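Local structure of ADP/ATP-dependent NAD(P)H-hydrate dehydratase (Bacillus subtilis, 3RPZ) at residues W9-L18 / H237-L245. The protein catalyses the ATP- or ADP-dependent dehydration of hydrated NADH and NADPH, a repair reaction that restores the normal nicotinamide cofactors. Residues are numbered along the deposited sequence; the frame is centred on the assembly and turned at random.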
# COMPACT_ATOMS: atom_id res chain seq x y z
N TRP A 9 29.24 -20.99 -1.93
CA TRP A 9 29.00 -20.39 -0.60
C TRP A 9 27.75 -21.08 -0.10
O TRP A 9 26.64 -20.83 -0.59
CB TRP A 9 28.85 -18.87 -0.72
CG TRP A 9 28.75 -18.14 0.56
CD1 TRP A 9 27.64 -17.53 1.07
CD2 TRP A 9 29.82 -17.88 1.49
NE1 TRP A 9 27.95 -16.93 2.26
CE2 TRP A 9 29.28 -17.09 2.53
CE3 TRP A 9 31.17 -18.21 1.52
CZ2 TRP A 9 30.07 -16.66 3.61
CZ3 TRP A 9 31.94 -17.79 2.59
CH2 TRP A 9 31.37 -16.99 3.62
N THR A 10 27.93 -21.95 0.89
CA THR A 10 26.87 -22.84 1.34
C THR A 10 26.16 -22.35 2.58
O THR A 10 26.56 -21.40 3.23
CB THR A 10 27.46 -24.21 1.72
OG1 THR A 10 28.30 -24.04 2.86
CG2 THR A 10 28.28 -24.83 0.53
N GLU A 11 25.07 -23.02 2.90
CA GLU A 11 24.31 -22.73 4.11
C GLU A 11 25.22 -22.70 5.36
O GLU A 11 25.03 -21.85 6.21
CB GLU A 11 23.19 -23.77 4.28
CG GLU A 11 22.59 -23.76 5.67
CD GLU A 11 21.42 -24.73 5.83
OE1 GLU A 11 21.07 -25.44 4.87
OE2 GLU A 11 20.90 -24.75 6.95
N GLU A 12 26.18 -23.59 5.43
CA GLU A 12 27.09 -23.61 6.53
C GLU A 12 27.92 -22.32 6.64
O GLU A 12 28.13 -21.81 7.71
CB GLU A 12 27.97 -24.85 6.38
CG GLU A 12 27.22 -26.20 6.49
CD GLU A 12 26.20 -26.59 5.37
OE1 GLU A 12 26.34 -26.25 4.17
OE2 GLU A 12 25.25 -27.32 5.74
N HIS A 13 28.37 -21.79 5.51
CA HIS A 13 29.12 -20.57 5.48
C HIS A 13 28.23 -19.38 5.88
O HIS A 13 28.68 -18.48 6.58
CB HIS A 13 29.72 -20.32 4.10
CG HIS A 13 30.82 -21.26 3.76
ND1 HIS A 13 30.66 -22.38 2.97
CD2 HIS A 13 32.14 -21.18 4.05
CE1 HIS A 13 31.84 -22.98 2.84
NE2 HIS A 13 32.75 -22.29 3.49
N VAL A 14 27.00 -19.37 5.41
CA VAL A 14 26.02 -18.33 5.77
C VAL A 14 25.78 -18.32 7.29
O VAL A 14 25.92 -17.28 7.96
CB VAL A 14 24.70 -18.54 5.01
CG1 VAL A 14 23.63 -17.55 5.48
CG2 VAL A 14 24.91 -18.39 3.51
N ARG A 15 25.49 -19.50 7.83
CA ARG A 15 25.20 -19.59 9.25
C ARG A 15 26.38 -19.13 10.11
O ARG A 15 26.19 -18.45 11.11
CB ARG A 15 24.79 -21.00 9.66
CG ARG A 15 23.53 -21.49 9.14
CD ARG A 15 23.22 -22.86 9.77
NE ARG A 15 21.97 -23.26 9.20
CZ ARG A 15 20.80 -22.89 9.67
NH1 ARG A 15 20.72 -22.20 10.83
NH2 ARG A 15 19.70 -23.24 9.01
N ALA A 16 27.60 -19.47 9.68
CA ALA A 16 28.80 -19.12 10.39
C ALA A 16 29.17 -17.64 10.36
O ALA A 16 30.00 -17.19 11.19
CB ALA A 16 29.93 -19.98 9.83
N THR A 17 28.64 -16.90 9.38
CA THR A 17 29.07 -15.53 9.14
C THR A 17 27.99 -14.44 9.31
O THR A 17 28.33 -13.26 9.36
CB THR A 17 29.70 -15.36 7.74
OG1 THR A 17 28.74 -15.68 6.74
CG2 THR A 17 30.96 -16.22 7.58
N LEU A 18 26.71 -14.82 9.42
CA LEU A 18 25.67 -13.81 9.62
C LEU A 18 25.90 -13.17 10.98
O LEU A 18 26.28 -13.87 11.94
CB LEU A 18 24.29 -14.44 9.56
CG LEU A 18 23.74 -14.72 8.17
CD1 LEU A 18 22.47 -15.52 8.28
CD2 LEU A 18 23.51 -13.46 7.38
N HIS A 237 31.70 -11.19 3.41
CA HIS A 237 30.56 -11.96 3.89
C HIS A 237 29.26 -11.29 3.60
O HIS A 237 28.26 -11.92 3.32
CB HIS A 237 30.69 -12.21 5.39
CG HIS A 237 31.89 -13.00 5.75
ND1 HIS A 237 32.37 -13.05 7.05
CD2 HIS A 237 32.69 -13.77 5.00
CE1 HIS A 237 33.45 -13.81 7.05
NE2 HIS A 237 33.67 -14.29 5.84
N ALA A 238 29.25 -9.95 3.71
CA ALA A 238 28.06 -9.20 3.39
C ALA A 238 27.60 -9.46 1.95
O ALA A 238 26.42 -9.73 1.70
CB ALA A 238 28.29 -7.70 3.55
N VAL A 239 28.52 -9.41 0.98
CA VAL A 239 28.21 -9.64 -0.42
C VAL A 239 27.71 -11.07 -0.62
O VAL A 239 26.67 -11.33 -1.22
CB VAL A 239 29.41 -9.35 -1.32
CG1 VAL A 239 29.08 -9.71 -2.78
CG2 VAL A 239 29.81 -7.88 -1.23
N LEU A 240 28.46 -12.02 -0.08
CA LEU A 240 28.13 -13.44 -0.26
C LEU A 240 26.78 -13.82 0.37
O LEU A 240 25.96 -14.51 -0.23
CB LEU A 240 29.25 -14.34 0.33
CG LEU A 240 30.55 -14.26 -0.46
CD1 LEU A 240 31.72 -14.67 0.47
CD2 LEU A 240 30.47 -15.13 -1.69
N ASN A 241 26.52 -13.30 1.57
CA ASN A 241 25.25 -13.56 2.24
C ASN A 241 24.08 -12.87 1.58
O ASN A 241 22.99 -13.43 1.57
CB ASN A 241 25.30 -13.22 3.73
CG ASN A 241 26.20 -14.21 4.51
OD1 ASN A 241 26.41 -15.35 4.05
ND2 ASN A 241 26.71 -13.82 5.69
N ALA A 242 24.28 -11.69 0.99
CA ALA A 242 23.22 -11.02 0.30
C ALA A 242 22.81 -11.81 -0.91
O ALA A 242 21.61 -12.04 -1.16
CB ALA A 242 23.63 -9.58 -0.08
N VAL A 243 23.80 -12.22 -1.72
CA VAL A 243 23.51 -12.97 -2.95
C VAL A 243 22.80 -14.31 -2.58
O VAL A 243 21.78 -14.69 -3.18
CB VAL A 243 24.77 -13.23 -3.73
CG1 VAL A 243 24.51 -14.13 -4.92
CG2 VAL A 243 25.36 -11.90 -4.21
N TYR A 244 23.28 -14.95 -1.53
CA TYR A 244 22.71 -16.23 -1.10
C TYR A 244 21.28 -16.08 -0.61
O TYR A 244 20.39 -16.80 -1.04
CB TYR A 244 23.58 -16.87 0.01
CG TYR A 244 23.15 -18.23 0.45
CD1 TYR A 244 22.02 -18.40 1.22
CD2 TYR A 244 23.87 -19.33 0.08
CE1 TYR A 244 21.61 -19.69 1.60
CE2 TYR A 244 23.48 -20.60 0.47
CZ TYR A 244 22.33 -20.74 1.21
OH TYR A 244 21.94 -22.07 1.59
N LEU A 245 21.06 -15.14 0.29
CA LEU A 245 19.71 -14.97 0.84
C LEU A 245 18.72 -14.49 -0.20
O LEU A 245 17.57 -14.88 -0.16
CB LEU A 245 19.75 -14.10 2.10
CG LEU A 245 20.40 -14.78 3.30
CD1 LEU A 245 20.62 -13.79 4.45
CD2 LEU A 245 19.65 -16.02 3.80
O HOH W 1 23.50 -24.40 0.44
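H237 receives the methyl of T17 over the centre of its imidazole ring, with CG2 3.5 Å from the ring centroid, while its CD2 lies 3.7 Å from CH2 of W9. One turn on, L240 lays CB over the pyrrole part of the W9 indole, 3.5 Å from the centroid of the five-membered ring, and CD1 reaches across to the benzene part. H13 CB packs on the opposite indole face, sandwiching the ring. N241, buried, joins W9, ahead of the helix, to T17 near the end of segment 9-18. Its OD1 accepts from W9 NE1 at 2.8 Å in a nearly straight bond (168°) that lies in the indole plane. Its ND2 donates to T17 OG1 at 2.9 Å, and H232 is a second partner of that amide nitrogen. A chi1 of 61° lets T17 OG1 also donate back to H13 O, one turn earlier, and puts CG2 over H237. Helix 235-256, which flanks the mostly parallel sheet of this ribokinase-like fold, is crossed by the N-terminal helix, the axes of 11-17 and 237-245 at -126°; its V239 and V243 rest on V187 of strand 185-188. Y244 offers a ring face to V14 CG2, 3.6 Å from its centroid. The ring edge lies against W9 O, CD2 3.2 Å away, a buried oxygen with no hydrogen-bond partner in the model, and a water joins Y244 OH to E11 N. L245 closes the row, its CD1 4.1 Å from CD2 of L18.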